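Local coordinates for protein probable glucarate dehydratase (Mycobacterium smegmatis str. MC2 155, PDB 3VDG) that probably dehydrates glucarate or a related acid sugar, as an enolase-superfamily lyase whose barrel holds a metal ion at its active site, at residues E266-P271 and M287-N292. Residues are numbered along the deposited sequence; the frame is centred on the assembly and turned at random.
With NA (sodium ion), chain C; FMT (formic acid), chain B.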
loop_
_atom_site.group_PDB
_atom_site.type_symbol
_atom_site.label_atom_id
_atom_site.label_comp_id
_atom_site.label_asym_id
_atom_site.label_seq_id
_atom_site.Cartn_x
_atom_site.Cartn_y
_atom_site.Cartn_z
ATOM N N GLU A 266 0.957 18.660 20.744
ATOM C CA GLU A 266 0.222 17.963 19.705
ATOM C C GLU A 266 0.484 16.452 19.793
ATOM O O GLU A 266 -0.424 15.627 19.674
ATOM C CB GLU A 266 0.675 18.515 18.355
ATOM C CG GLU A 266 0.058 17.829 17.169
ATOM C CD GLU A 266 0.353 18.555 15.873
ATOM O OE1 GLU A 266 1.547 18.636 15.479
ATOM O OE2 GLU A 266 -0.628 19.034 15.266
ATOM N N TYR A 267 1.737 16.065 20.000
ATOM C CA TYR A 267 2.009 14.691 20.411
ATOM C C TYR A 267 3.337 14.644 21.148
ATOM O O TYR A 267 4.094 15.600 21.103
ATOM C CB TYR A 267 1.981 13.693 19.233
ATOM C CG TYR A 267 2.871 13.980 18.013
ATOM C CD1 TYR A 267 2.304 14.215 16.766
ATOM C CD2 TYR A 267 4.265 13.945 18.097
ATOM C CE1 TYR A 267 3.092 14.440 15.640
ATOM C CE2 TYR A 267 5.066 14.164 16.979
ATOM C CZ TYR A 267 4.478 14.408 15.749
ATOM O OH TYR A 267 5.259 14.635 14.616
ATOM N N LEU A 268 3.591 13.545 21.840
ATOM C CA LEU A 268 4.847 13.327 22.565
ATOM C C LEU A 268 5.580 12.148 21.926
ATOM O O LEU A 268 5.025 11.053 21.879
ATOM C CB LEU A 268 4.520 12.994 24.031
ATOM C CG LEU A 268 5.686 12.657 24.954
ATOM C CD1 LEU A 268 6.570 13.891 25.094
ATOM C CD2 LEU A 268 5.141 12.240 26.321
ATOM N N GLU A 269 6.792 12.355 21.398
ATOM C CA GLU A 269 7.445 11.287 20.626
ATOM C C GLU A 269 8.403 10.517 21.508
ATOM O O GLU A 269 9.210 11.129 22.201
ATOM C CB GLU A 269 8.304 11.817 19.455
ATOM C CG GLU A 269 7.771 12.998 18.679
ATOM C CD GLU A 269 8.715 13.406 17.552
ATOM O OE1 GLU A 269 8.652 14.579 17.112
ATOM O OE2 GLU A 269 9.538 12.558 17.117
ATOM N N ASP A 270 8.346 9.188 21.433
ATOM C CA ASP A 270 9.331 8.319 22.096
ATOM C C ASP A 270 9.770 8.828 23.458
ATOM O O ASP A 270 10.962 9.083 23.682
ATOM C CB ASP A 270 10.566 8.126 21.193
ATOM C CG ASP A 270 10.228 7.342 19.943
ATOM O OD1 ASP A 270 9.637 6.256 20.109
ATOM O OD2 ASP A 270 10.507 7.828 18.814
ATOM N N PRO A 271 8.816 8.981 24.386
ATOM C CA PRO A 271 9.247 9.364 25.731
ATOM C C PRO A 271 10.124 8.304 26.422
ATOM O O PRO A 271 11.010 8.655 27.188
ATOM C CB PRO A 271 7.915 9.534 26.495
ATOM C CG PRO A 271 6.903 8.741 25.704
ATOM C CD PRO A 271 7.349 8.879 24.266
ATOM N N MET A 287 -2.131 13.243 25.589
ATOM C CA MET A 287 -1.870 13.434 24.155
ATOM C C MET A 287 -1.402 12.125 23.519
ATOM O O MET A 287 -0.942 11.209 24.208
ATOM C CB MET A 287 -0.854 14.566 23.900
ATOM C CG MET A 287 0.596 14.258 24.306
ATOM S SD MET A 287 0.910 14.079 26.093
ATOM C CE MET A 287 0.715 15.788 26.609
ATOM N N PRO A 288 -1.520 12.022 22.190
ATOM C CA PRO A 288 -1.067 10.812 21.502
ATOM C C PRO A 288 0.452 10.647 21.627
ATOM O O PRO A 288 1.169 11.654 21.655
ATOM C CB PRO A 288 -1.402 11.101 20.017
ATOM C CG PRO A 288 -2.334 12.256 20.020
ATOM C CD PRO A 288 -2.076 13.034 21.273
ATOM N N LEU A 289 0.932 9.401 21.708
ATOM C CA LEU A 289 2.361 9.131 21.610
ATOM C C LEU A 289 2.708 8.836 20.160
ATOM O O LEU A 289 1.958 8.143 19.465
ATOM C CB LEU A 289 2.756 7.909 22.450
ATOM C CG LEU A 289 2.529 8.039 23.964
ATOM C CD1 LEU A 289 3.323 6.932 24.655
ATOM C CD2 LEU A 289 2.994 9.419 24.430
ATOM N N ALA A 290 3.848 9.356 19.725
ATOM C CA ALA A 290 4.374 9.107 18.389
ATOM C C ALA A 290 5.700 8.376 18.506
ATOM O O ALA A 290 6.342 8.417 19.553
ATOM C CB ALA A 290 4.584 10.427 17.670
ATOM N N THR A 291 6.128 7.714 17.433
ATOM C CA THR A 291 7.422 7.064 17.465
ATOM C C THR A 291 8.140 7.071 16.114
ATOM O O THR A 291 7.503 7.023 15.061
ATOM C CB THR A 291 7.293 5.606 17.900
ATOM O OG1 THR A 291 8.612 5.065 18.084
ATOM C CG2 THR A 291 6.587 4.805 16.814
ATOM N N ASN A 292 9.469 7.140 16.169
ATOM C CA ASN A 292 10.326 6.655 15.088
ATOM C C ASN A 292 11.453 5.831 15.675
ATOM O O ASN A 292 12.577 5.861 15.174
ATOM C CB ASN A 292 10.939 7.797 14.294
ATOM C CG ASN A 292 11.614 8.825 15.184
ATOM O OD1 ASN A 292 11.107 9.929 15.351
ATOM N ND2 ASN A 292 12.759 8.467 15.759
HETATM NA NA NA C . 11.476 11.546 16.791
HETATM C C FMT B . 16.120 11.083 15.915
HETATM O O1 FMT B . 15.012 10.996 16.435
HETATM O O2 FMT B . 16.368 10.474 14.750
HETATM O O HOH W 1 12.276 9.972 18.364
HETATM O O HOH W 2 13.181 12.430 15.537
#
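Glu269 and Asn292 reach one sodium ion from the C-terminal ends of two neighbouring parallel strands, 267-269 and 289-291. Glu269 OE2 and Asn292 OD1 each stand 2.2 Å from the metal, with carboxylate and amide planes 85° apart; hard oxygen donors suit such a cation. Asp244 and two waters complete the site, and Lys214 pairs with the other oxygen of Glu269. Asp270 lies in the second shell and probably helps to position Asn292: its chi1 of -67° turns the carboxylate across two successive residues, OD1 accepting Thr291 OG1 at 2.6 Å and OD2 accepting Asn292 N at 2.9 Å, both on syn lone pairs. A metal-bound water also donates to OD2.

Three backbone hydrogen bonds knit the strands closely: Leu268 N to Pro288 O, Ala290 N to Leu268 O and Asp270 N to Ala290 O. The small methyl of Ala290 fits over one face of the Tyr267 ring, 4.0 Å from its centroid, while the tyrosine hydroxyl is hydrogen-bonded to Ser341. Branched Leu268 and Leu289 lie side by side on the face opposite Glu269 and Ala290. Looseness is confined to the Pro288 ring and the Glu266 side chain, which points away to a salt bridge with Arg242.

Helix 275-284 makes the beta-alpha-beta crossover and covers Leu289 and Pro271, while strands 241-244 and 312-315 flank the pair in the enolase-type barrel.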